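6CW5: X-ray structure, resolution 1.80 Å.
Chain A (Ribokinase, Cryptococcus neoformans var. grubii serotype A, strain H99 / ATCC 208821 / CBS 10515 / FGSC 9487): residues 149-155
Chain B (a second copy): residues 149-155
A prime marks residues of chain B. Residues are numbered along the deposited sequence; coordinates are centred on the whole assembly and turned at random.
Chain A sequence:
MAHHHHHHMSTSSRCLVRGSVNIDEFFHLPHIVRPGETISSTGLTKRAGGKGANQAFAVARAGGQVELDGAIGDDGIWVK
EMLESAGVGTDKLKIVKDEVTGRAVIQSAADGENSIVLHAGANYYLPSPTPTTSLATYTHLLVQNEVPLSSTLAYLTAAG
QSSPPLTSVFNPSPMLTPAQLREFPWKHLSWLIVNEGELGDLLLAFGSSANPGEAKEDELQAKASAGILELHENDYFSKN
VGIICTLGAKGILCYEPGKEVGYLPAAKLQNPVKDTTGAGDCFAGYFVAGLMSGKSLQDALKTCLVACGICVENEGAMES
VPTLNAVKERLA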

# COMPACT_ATOMS: atom_id res chain seq x y z
N LEU A 149 -1.14 -5.80 -1.75
CA LEU A 149 -0.36 -6.17 -0.57
C LEU A 149 0.07 -4.95 0.22
O LEU A 149 0.14 -4.99 1.45
CB LEU A 149 0.87 -6.99 -0.97
CG LEU A 149 1.80 -7.45 0.18
CD1 LEU A 149 1.03 -8.28 1.21
CD2 LEU A 149 3.02 -8.24 -0.41
N SER A 150 0.40 -3.84 -0.47
CA SER A 150 0.82 -2.66 0.27
C SER A 150 -0.26 -2.21 1.24
O SER A 150 0.06 -1.66 2.31
CB SER A 150 1.20 -1.52 -0.68
OG SER A 150 0.08 -1.04 -1.41
N SER A 151 -1.53 -2.41 0.89
CA SER A 151 -2.62 -1.99 1.78
C SER A 151 -2.70 -2.92 2.98
O SER A 151 -2.76 -2.47 4.13
CB SER A 151 -3.94 -1.93 0.99
OG SER A 151 -5.01 -1.39 1.78
N THR A 152 -2.66 -4.23 2.74
CA THR A 152 -2.57 -5.17 3.86
C THR A 152 -1.38 -4.84 4.77
O THR A 152 -1.52 -4.80 6.00
CB THR A 152 -2.48 -6.60 3.32
OG1 THR A 152 -3.71 -6.94 2.65
CG2 THR A 152 -2.19 -7.61 4.46
N LEU A 153 -0.20 -4.59 4.18
CA LEU A 153 0.97 -4.25 5.00
C LEU A 153 0.72 -2.99 5.84
O LEU A 153 1.12 -2.91 7.02
CB LEU A 153 2.18 -4.02 4.10
CG LEU A 153 2.64 -5.28 3.37
CD1 LEU A 153 3.66 -4.87 2.32
CD2 LEU A 153 3.30 -6.23 4.37
N ALA A 154 0.10 -1.97 5.23
CA ALA A 154 -0.14 -0.72 5.94
C ALA A 154 -1.06 -0.94 7.14
O ALA A 154 -0.80 -0.42 8.24
CB ALA A 154 -0.73 0.31 4.97
N TYR A 155 -2.14 -1.70 6.96
CA TYR A 155 -3.07 -1.91 8.07
C TYR A 155 -2.44 -2.76 9.16
O TYR A 155 -2.60 -2.47 10.36
CB TYR A 155 -4.35 -2.59 7.57
CG TYR A 155 -5.32 -1.65 6.90
CD1 TYR A 155 -4.99 -1.00 5.71
CD2 TYR A 155 -6.57 -1.40 7.46
CE1 TYR A 155 -5.91 -0.14 5.10
CE2 TYR A 155 -7.49 -0.56 6.85
CZ TYR A 155 -7.15 0.07 5.67
OH TYR A 155 -8.06 0.93 5.07
N LEU B 149 -0.83 6.06 -0.75
CA LEU B 149 0.16 6.20 0.32
C LEU B 149 0.70 4.84 0.76
O LEU B 149 1.88 4.72 1.10
CB LEU B 149 -0.43 6.93 1.52
CG LEU B 149 0.51 7.14 2.73
CD1 LEU B 149 1.77 7.91 2.33
CD2 LEU B 149 -0.28 7.87 3.89
N SER B 150 -0.16 3.81 0.78
CA SER B 150 0.34 2.51 1.20
C SER B 150 1.49 2.05 0.32
O SER B 150 2.39 1.33 0.79
CB SER B 150 -0.79 1.46 1.20
OG SER B 150 -1.27 1.20 -0.10
N SER B 151 1.47 2.42 -0.97
CA SER B 151 2.54 2.00 -1.87
C SER B 151 3.82 2.77 -1.57
O SER B 151 4.90 2.18 -1.42
CB SER B 151 2.09 2.18 -3.33
OG SER B 151 3.05 1.65 -4.26
N THR B 152 3.71 4.09 -1.41
CA THR B 152 4.86 4.87 -0.95
C THR B 152 5.43 4.30 0.36
O THR B 152 6.64 4.12 0.50
CB THR B 152 4.47 6.33 -0.80
OG1 THR B 152 4.15 6.89 -2.09
CG2 THR B 152 5.60 7.16 -0.13
N LEU B 153 4.55 4.01 1.34
CA LEU B 153 5.04 3.45 2.61
C LEU B 153 5.78 2.13 2.39
O LEU B 153 6.80 1.86 3.03
CB LEU B 153 3.85 3.21 3.55
CG LEU B 153 3.16 4.51 3.99
CD1 LEU B 153 1.87 4.13 4.68
CD2 LEU B 153 4.07 5.25 4.97
N ALA B 154 5.23 1.26 1.53
CA ALA B 154 5.85 -0.04 1.29
C ALA B 154 7.25 0.12 0.70
O ALA B 154 8.19 -0.57 1.13
CB ALA B 154 4.95 -0.88 0.37
N TYR B 155 7.40 1.00 -0.29
CA TYR B 155 8.72 1.16 -0.91
C TYR B 155 9.71 1.80 0.05
O TYR B 155 10.88 1.37 0.13
CB TYR B 155 8.61 2.02 -2.17
CG TYR B 155 8.10 1.28 -3.38
CD1 TYR B 155 6.81 0.76 -3.41
CD2 TYR B 155 8.91 1.09 -4.49
CE1 TYR B 155 6.34 0.08 -4.55
CE2 TYR B 155 8.46 0.43 -5.62
CZ TYR B 155 7.17 -0.07 -5.64
OH TYR B 155 6.72 -0.75 -6.77
O HOH W 1 2.32 -0.35 2.99

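Two copies of the same helical segment meet across an exact two-fold axis, their axes crossing at 78° and approaching to 8.2 Å. The close approach goes with small side chains at the crossing point: serine and alanine are the residues that meet there. The pair of residues nearest the axis is Ser150 and Ser150′, whose CA atoms lie 5.3 Å apart, and the contact is compact, burying 225 Å² over both sides.

The CA-to-CB bonds of Ser150 and Ser150′ point toward the opposing helix, and both side chains adopt the p rotamer, with chi1 at 66°. This conformation brings the two hydroxyls together across the axis, where Ser150 OG and Ser150′ OG form a hydrogen bond of 2.9 Å. Either hydroxyl could be the donor; because only one of them can donate along this bond at a time, the symmetry of the heavy atoms cannot extend to the proton. Each OG also lies near the start of the next residue of the partner, with Ser150 OG 3.8 Å from Ser151′ N, a distance that makes this a packing contact.

The CB atoms of the same serines serve the apolar part of the interface. Ser150 CB packs against Ala154′ CB at 3.9 Å, and the symmetry repeats the contact between Ala154 CB and Ser150′ CB. One helical turn separates Ser150 from Ala154, so both present their CB atoms on the same face of the helix, and the methyl group of each alanine fits against the partner serine.

The backbone contributes through water 1, which donates hydrogen bonds to Ser150 O at 2.7 Å and to Ser150′ O at 2.8 Å. Each of these carbonyls already accepts the helical hydrogen bond from its own chain, Ala154 N to Ser150 O and Ala154′ N to Ser150′ O, both 2.9 Å. The water thus uses remaining acceptor capacity to link the two helices without interrupting either.

The flanking side chains take little part. The CA-to-CB bond of Ser151 is sideways, and the residue adopts the t rotamer (chi1 −174°), in contrast to its neighbour Ser150; its OG is hydrogen-bonded elsewhere in the structure. Leu153, in the m,t conformation, has its CA-to-CB bond directed toward the other helix, yet its nearest approach, from Leu153 CD1 to Ala154′ CB, is 4.6 Å. The CA-to-CB bond of Thr152 points away; that of Leu149 is sideways, and the side chain gets no nearer than 7.3 Å, from Leu149 CG to Ala154′ CB.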